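Local coordinates for pesticidial crystal protein CRY2AA (Bacillus thuringiensis serovar kurstaki, PDB 1I5P) that promotes colloid-osmotic lysis by binding to the midgut epithelial cells of dipteran and lepidopteran larvae, as an insecticidal delta-endotoxin, at residues A51-T56 with Q91-E96; H485-D490 with R537-S542. All coordinates share one frame; numbering follows the deposited sequence.

Contact 1: A51-T56 with Q91-E96; sequences APVVGT and QDILRE
Ile93 reaches from its helix to Ala51, in the loop leading into helix 53-65, and to the two valines that come after it, Val53 and Val54. Its CG1 lies 3.6 Å from Ala51 CB, while CD1, one bond further on, meets Val53 CG1 at 3.8 Å and Val54 CG1 at 4.2 Å. With CG1 anti to the carbonyl carbon (chi1 -78°) and CD1 anti to CA (chi2 175°), the longer branch reaches the valines. The Val53 and Ile93 side chains cross at about a right angle. Ala51 suits its place because a lone methyl lets the backbones come close, with Ala51 CA 5.7 Å from Ile93 CA, and the branched valines and isoleucine offer stiff apolar surfaces to one another.

The polar part lies beside the same methyl. Asp92 OD2 is 3.6 Å from Ala51 CB, and Glu96, one helical turn later, brings OE2 near Ala51 CA. These two carboxyl oxygens, Asp92 OD2 and Glu96 OE2, are just 2.6 Å apart, a separation that suggests one of the acids holds a proton. The other oxygen of Glu96, OE1, makes a salt bridge with Lys42, which would offset part of the negative charge gathered here.

Within the helical N-terminal domain, this is plain interhelical packing. Helix 170-193 contributes Pro175 and Leu176 against Ile93, helix 74-81 sets Ile80 and Ile81 against Val53, and helix 31-44 packs on Pro52 through Trp38 and Lys42.

Contact 2: H485-D490 with R537-S542; sequences HLAPED and RGNGNS
Leu486 and Arg537 both carry CG anti to the backbone N (chi1 -178° and -173°), and Asn539 holds its CG between the backbone N and the carbonyl carbon (chi1 55°), which sets CG facing the 485-490 backbone. Leu486 CD1 rests on the aliphatic base of Arg537, 3.7 Å from CB and nearly as close to CG. Arginine suits this spot by its two natures: its methylenes pack against leucine, while the guanidinium leads away and bonds through NH1 to Asn602.

Beneath these side chains the backbones are joined as in a parallel sheet. Arg537 N donates to His485 O over 2.5 Å, nearly straight at the hydrogen, and Ala487 N donates to Arg537 O at 3.1 Å, so Arg537 is gripped through both its N-H and its carbonyl. This is the parallel pairing of strands 483-486 and 530-537, within the C-terminal beta sandwich of jelly-roll type.

Beyond Ala487 the strand pairing gives way to side-chain bonding. Ala487 CB, small enough to fit, sits 3.2 Å from Arg537 O and 3.9 Å from Asn539 ND2. That ND2 donates to Pro488 O at 2.8 Å, an acceptor lying close to the amide plane of Asn539, and it also bonds to Tyr543 OH. The other end of the amide folds back on its own chain: Asn539 OD1 accepts from Asn541 N at 3.0 Å, closing an Asx turn, with the donor above the carbonyl plane. Gly540 occupies the middle of this turn with a positive phi, at backbone angles where a beta carbon would collide with Asn539 O, so glycine suits the place.

In the fold
The chain completes contact 1 before it begins contact 2, and the two lie far apart: their centres are 36 Å from each other and their nearest atoms about 19 Å, with no touch between them. They share no helix, strand or sheet. Residues 51-56 and 91-96 join helices 53-65 and 88-101 of the N-terminal helical bundle, whereas 485-490 and 537-542 join strands of the beta sandwich nearer the C-terminus. The middle domain, rich in strands, comes between them in sequence. Each contact therefore ties together parts of one domain by its own means, apolar side-chain packing in the bundle and mostly backbone and amide hydrogen bonds in the sandwich, within a single-chain toxin of three domains.

Contact 1: A51-T56 with Q91-E96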
loop_
_atom_site.group_PDB
_atom_site.type_symbol
_atom_site.label_atom_id
_atom_site.label_comp_id
_atom_site.label_asym_id
_atom_site.label_seq_id
_atom_site.Cartn_x
_atom_site.Cartn_y
_atom_site.Cartn_z
ATOM N N ALA A 51 3.650 -15.176 -3.936
ATOM C CA ALA A 51 3.653 -16.223 -2.923
ATOM C C ALA A 51 2.898 -15.678 -1.718
ATOM O O ALA A 51 3.270 -14.645 -1.165
ATOM C CB ALA A 51 5.084 -16.568 -2.538
ATOM N N PRO A 52 1.817 -16.358 -1.305
ATOM C CA PRO A 52 1.008 -15.933 -0.159
ATOM C C PRO A 52 1.780 -15.635 1.126
ATOM O O PRO A 52 1.351 -14.801 1.922
ATOM C CB PRO A 52 0.028 -17.091 0.019
ATOM C CG PRO A 52 0.784 -18.271 -0.554
ATOM C CD PRO A 52 1.340 -17.655 -1.807
ATOM N N VAL A 53 2.905 -16.313 1.341
ATOM C CA VAL A 53 3.689 -16.072 2.544
ATOM C C VAL A 53 4.097 -14.599 2.687
ATOM O O VAL A 53 4.250 -14.095 3.805
ATOM C CB VAL A 53 4.967 -16.946 2.568
ATOM C CG1 VAL A 53 5.933 -16.499 1.479
ATOM C CG2 VAL A 53 5.624 -16.865 3.934
ATOM N N VAL A 54 4.270 -13.900 1.567
ATOM C CA VAL A 54 4.678 -12.497 1.645
ATOM C C VAL A 54 3.605 -11.699 2.376
ATOM O O VAL A 54 3.912 -10.784 3.145
ATOM C CB VAL A 54 4.932 -11.878 0.235
ATOM C CG1 VAL A 54 5.937 -12.734 -0.532
ATOM C CG2 VAL A 54 3.629 -11.750 -0.540
ATOM N N GLY A 55 2.349 -12.069 2.148
ATOM C CA GLY A 55 1.243 -11.396 2.800
ATOM C C GLY A 55 1.229 -11.691 4.288
ATOM O O GLY A 55 0.971 -10.806 5.100
ATOM N N THR A 56 1.514 -12.939 4.644
ATOM C CA THR A 56 1.549 -13.333 6.045
ATOM C C THR A 56 2.677 -12.606 6.773
ATOM O O THR A 56 2.475 -12.058 7.860
ATOM C CB THR A 56 1.770 -14.852 6.203
ATOM O OG1 THR A 56 0.749 -15.565 5.493
ATOM C CG2 THR A 56 1.710 -15.246 7.674
ATOM N N GLN A 91 12.086 -20.857 -1.797
ATOM C CA GLN A 91 12.369 -21.393 -3.120
ATOM C C GLN A 91 11.215 -21.068 -4.057
ATOM O O GLN A 91 11.429 -20.753 -5.220
ATOM C CB GLN A 91 12.583 -22.911 -3.074
ATOM C CG GLN A 91 13.776 -23.355 -2.240
ATOM C CD GLN A 91 13.988 -24.857 -2.280
ATOM O OE1 GLN A 91 13.076 -25.616 -2.610
ATOM N NE2 GLN A 91 15.193 -25.297 -1.929
ATOM N N ASP A 92 9.990 -21.138 -3.546
ATOM C CA ASP A 92 8.815 -20.851 -4.360
ATOM C C ASP A 92 8.726 -19.373 -4.733
ATOM O O ASP A 92 8.276 -19.025 -5.822
ATOM C CB ASP A 92 7.547 -21.277 -3.625
ATOM C CG ASP A 92 6.292 -20.844 -4.347
ATOM O OD1 ASP A 92 5.946 -21.473 -5.375
ATOM O OD2 ASP A 92 5.655 -19.866 -3.893
ATOM N N ILE A 93 9.140 -18.504 -3.820
ATOM C CA ILE A 93 9.121 -17.071 -4.090
ATOM C C ILE A 93 10.007 -16.807 -5.303
ATOM O O ILE A 93 9.617 -16.094 -6.225
ATOM C CB ILE A 93 9.656 -16.271 -2.885
ATOM C CG1 ILE A 93 8.571 -16.187 -1.804
ATOM C CG2 ILE A 93 10.102 -14.877 -3.331
ATOM C CD1 ILE A 93 9.029 -15.515 -0.514
ATOM N N LEU A 94 11.202 -17.393 -5.294
ATOM C CA LEU A 94 12.141 -17.232 -6.397
ATOM C C LEU A 94 11.570 -17.779 -7.688
ATOM O O LEU A 94 11.642 -17.135 -8.733
ATOM C CB LEU A 94 13.456 -17.957 -6.109
ATOM C CG LEU A 94 14.360 -18.095 -7.345
ATOM C CD1 LEU A 94 14.869 -16.719 -7.792
ATOM C CD2 LEU A 94 15.520 -19.016 -7.025
ATOM N N ARG A 95 11.005 -18.977 -7.624
ATOM C CA ARG A 95 10.460 -19.580 -8.823
ATOM C C ARG A 95 9.227 -18.885 -9.369
ATOM O O ARG A 95 9.056 -18.793 -10.585
ATOM C CB ARG A 95 10.213 -21.063 -8.575
ATOM C CG ARG A 95 11.523 -21.795 -8.258
ATOM C CD ARG A 95 12.672 -21.213 -9.098
ATOM N NE ARG A 95 13.916 -21.976 -9.046
ATOM C CZ ARG A 95 14.268 -22.898 -9.937
ATOM N NH1 ARG A 95 13.471 -23.179 -10.957
ATOM N NH2 ARG A 95 15.429 -23.526 -9.822
ATOM N N GLU A 96 8.364 -18.386 -8.493
ATOM C CA GLU A 96 7.187 -17.685 -8.989
ATOM C C GLU A 96 7.605 -16.315 -9.511
ATOM O O GLU A 96 6.946 -15.751 -10.379
ATOM C CB GLU A 96 6.129 -17.544 -7.894
ATOM C CG GLU A 96 5.555 -18.878 -7.440
ATOM C CD GLU A 96 4.139 -18.762 -6.912
ATOM O OE1 GLU A 96 3.237 -18.441 -7.708
ATOM O OE2 GLU A 96 3.928 -18.995 -5.701
#

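Contact 2: H485-D490 with R537-S542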
loop_
_atom_site.group_PDB
_atom_site.type_symbol
_atom_site.label_atom_id
_atom_site.label_comp_id
_atom_site.label_asym_id
_atom_site.label_seq_id
_atom_site.Cartn_x
_atom_site.Cartn_y
_atom_site.Cartn_z
ATOM N N HIS A 485 -10.522 9.756 10.915
ATOM C CA HIS A 485 -9.686 8.655 11.371
ATOM C C HIS A 485 -9.992 8.198 12.785
ATOM O O HIS A 485 -10.099 9.011 13.698
ATOM C CB HIS A 485 -8.223 9.065 11.255
ATOM C CG HIS A 485 -7.830 9.427 9.861
ATOM N ND1 HIS A 485 -7.442 8.484 8.935
ATOM C CD2 HIS A 485 -7.869 10.610 9.204
ATOM C CE1 HIS A 485 -7.262 9.070 7.766
ATOM N NE2 HIS A 485 -7.514 10.359 7.902
ATOM N N LEU A 486 -10.125 6.889 12.961
ATOM C CA LEU A 486 -10.418 6.334 14.277
ATOM C C LEU A 486 -9.154 5.898 15.014
ATOM O O LEU A 486 -8.425 5.012 14.553
ATOM C CB LEU A 486 -11.380 5.144 14.148
ATOM C CG LEU A 486 -11.833 4.468 15.447
ATOM C CD1 LEU A 486 -12.512 5.495 16.349
ATOM C CD2 LEU A 486 -12.797 3.318 15.134
ATOM N N ALA A 487 -8.901 6.525 16.159
ATOM C CA ALA A 487 -7.741 6.188 16.968
ATOM C C ALA A 487 -7.997 4.830 17.616
ATOM O O ALA A 487 -9.147 4.426 17.776
ATOM C CB ALA A 487 -7.524 7.250 18.042
ATOM N N PRO A 488 -6.924 4.104 17.971
ATOM C CA PRO A 488 -7.018 2.786 18.604
ATOM C C PRO A 488 -7.853 2.837 19.874
ATOM O O PRO A 488 -7.936 3.879 20.529
ATOM C CB PRO A 488 -5.557 2.437 18.868
ATOM C CG PRO A 488 -4.872 3.063 17.692
ATOM C CD PRO A 488 -5.519 4.431 17.679
ATOM N N GLU A 489 -8.466 1.710 20.217
ATOM C CA GLU A 489 -9.305 1.633 21.409
ATOM C C GLU A 489 -8.465 1.762 22.675
ATOM O O GLU A 489 -8.905 2.349 23.662
ATOM C CB GLU A 489 -10.064 0.306 21.422
ATOM C CG GLU A 489 -10.265 -0.291 20.042
ATOM C CD GLU A 489 -11.727 -0.405 19.645
ATOM O OE1 GLU A 489 -12.435 0.626 19.632
ATOM O OE2 GLU A 489 -12.166 -1.535 19.342
ATOM N N ASP A 490 -7.255 1.215 22.644
ATOM C CA ASP A 490 -6.371 1.281 23.804
ATOM C C ASP A 490 -5.237 2.275 23.588
ATOM O O ASP A 490 -5.268 3.057 22.640
ATOM C CB ASP A 490 -5.810 -0.110 24.122
ATOM C CG ASP A 490 -5.047 -0.724 22.956
ATOM O OD1 ASP A 490 -4.469 -1.816 23.150
ATOM O OD2 ASP A 490 -5.024 -0.126 21.857
ATOM N N ARG A 537 -10.871 10.650 15.491
ATOM C CA ARG A 537 -11.741 10.356 16.620
ATOM C C ARG A 537 -10.826 9.928 17.767
ATOM O O ARG A 537 -10.266 8.830 17.740
ATOM C CB ARG A 537 -12.698 9.217 16.253
ATOM C CG ARG A 537 -13.767 8.931 17.294
ATOM C CD ARG A 537 -14.754 10.075 17.373
ATOM N NE ARG A 537 -15.826 9.818 18.326
ATOM C CZ ARG A 537 -16.866 10.625 18.508
ATOM N NH1 ARG A 537 -16.973 11.740 17.797
ATOM N NH2 ARG A 537 -17.791 10.319 19.404
ATOM N N GLY A 538 -10.672 10.797 18.764
ATOM C CA GLY A 538 -9.798 10.497 19.885
ATOM C C GLY A 538 -10.208 9.357 20.801
ATOM O O GLY A 538 -11.360 8.914 20.806
ATOM N N ASN A 539 -9.253 8.887 21.593
ATOM C CA ASN A 539 -9.493 7.798 22.526
ATOM C C ASN A 539 -9.136 8.236 23.943
ATOM O O ASN A 539 -9.075 7.416 24.857
ATOM C CB ASN A 539 -8.652 6.586 22.132
ATOM C CG ASN A 539 -7.182 6.921 22.015
ATOM O OD1 ASN A 539 -6.763 8.032 22.350
ATOM N ND2 ASN A 539 -6.385 5.963 21.540
ATOM N N GLY A 540 -8.885 9.530 24.116
ATOM C CA GLY A 540 -8.554 10.052 25.429
ATOM C C GLY A 540 -7.100 9.921 25.836
ATOM O O GLY A 540 -6.740 10.263 26.958
ATOM N N ASN A 541 -6.250 9.433 24.943
ATOM C CA ASN A 541 -4.839 9.274 25.278
ATOM C C ASN A 541 -3.950 10.391 24.752
ATOM O O ASN A 541 -4.287 11.073 23.785
ATOM C CB ASN A 541 -4.319 7.934 24.751
ATOM C CG ASN A 541 -4.934 6.754 25.462
ATOM O OD1 ASN A 541 -4.948 6.700 26.690
ATOM N ND2 ASN A 541 -5.442 5.794 24.694
ATOM N N SER A 542 -2.813 10.578 25.411
ATOM C CA SER A 542 -1.859 11.591 24.994
ATOM C C SER A 542 -0.731 10.934 24.213
ATOM O O SER A 542 -0.237 9.872 24.587
ATOM C CB SER A 542 -1.287 12.328 26.204
ATOM O OG SER A 542 -2.160 13.371 26.604
#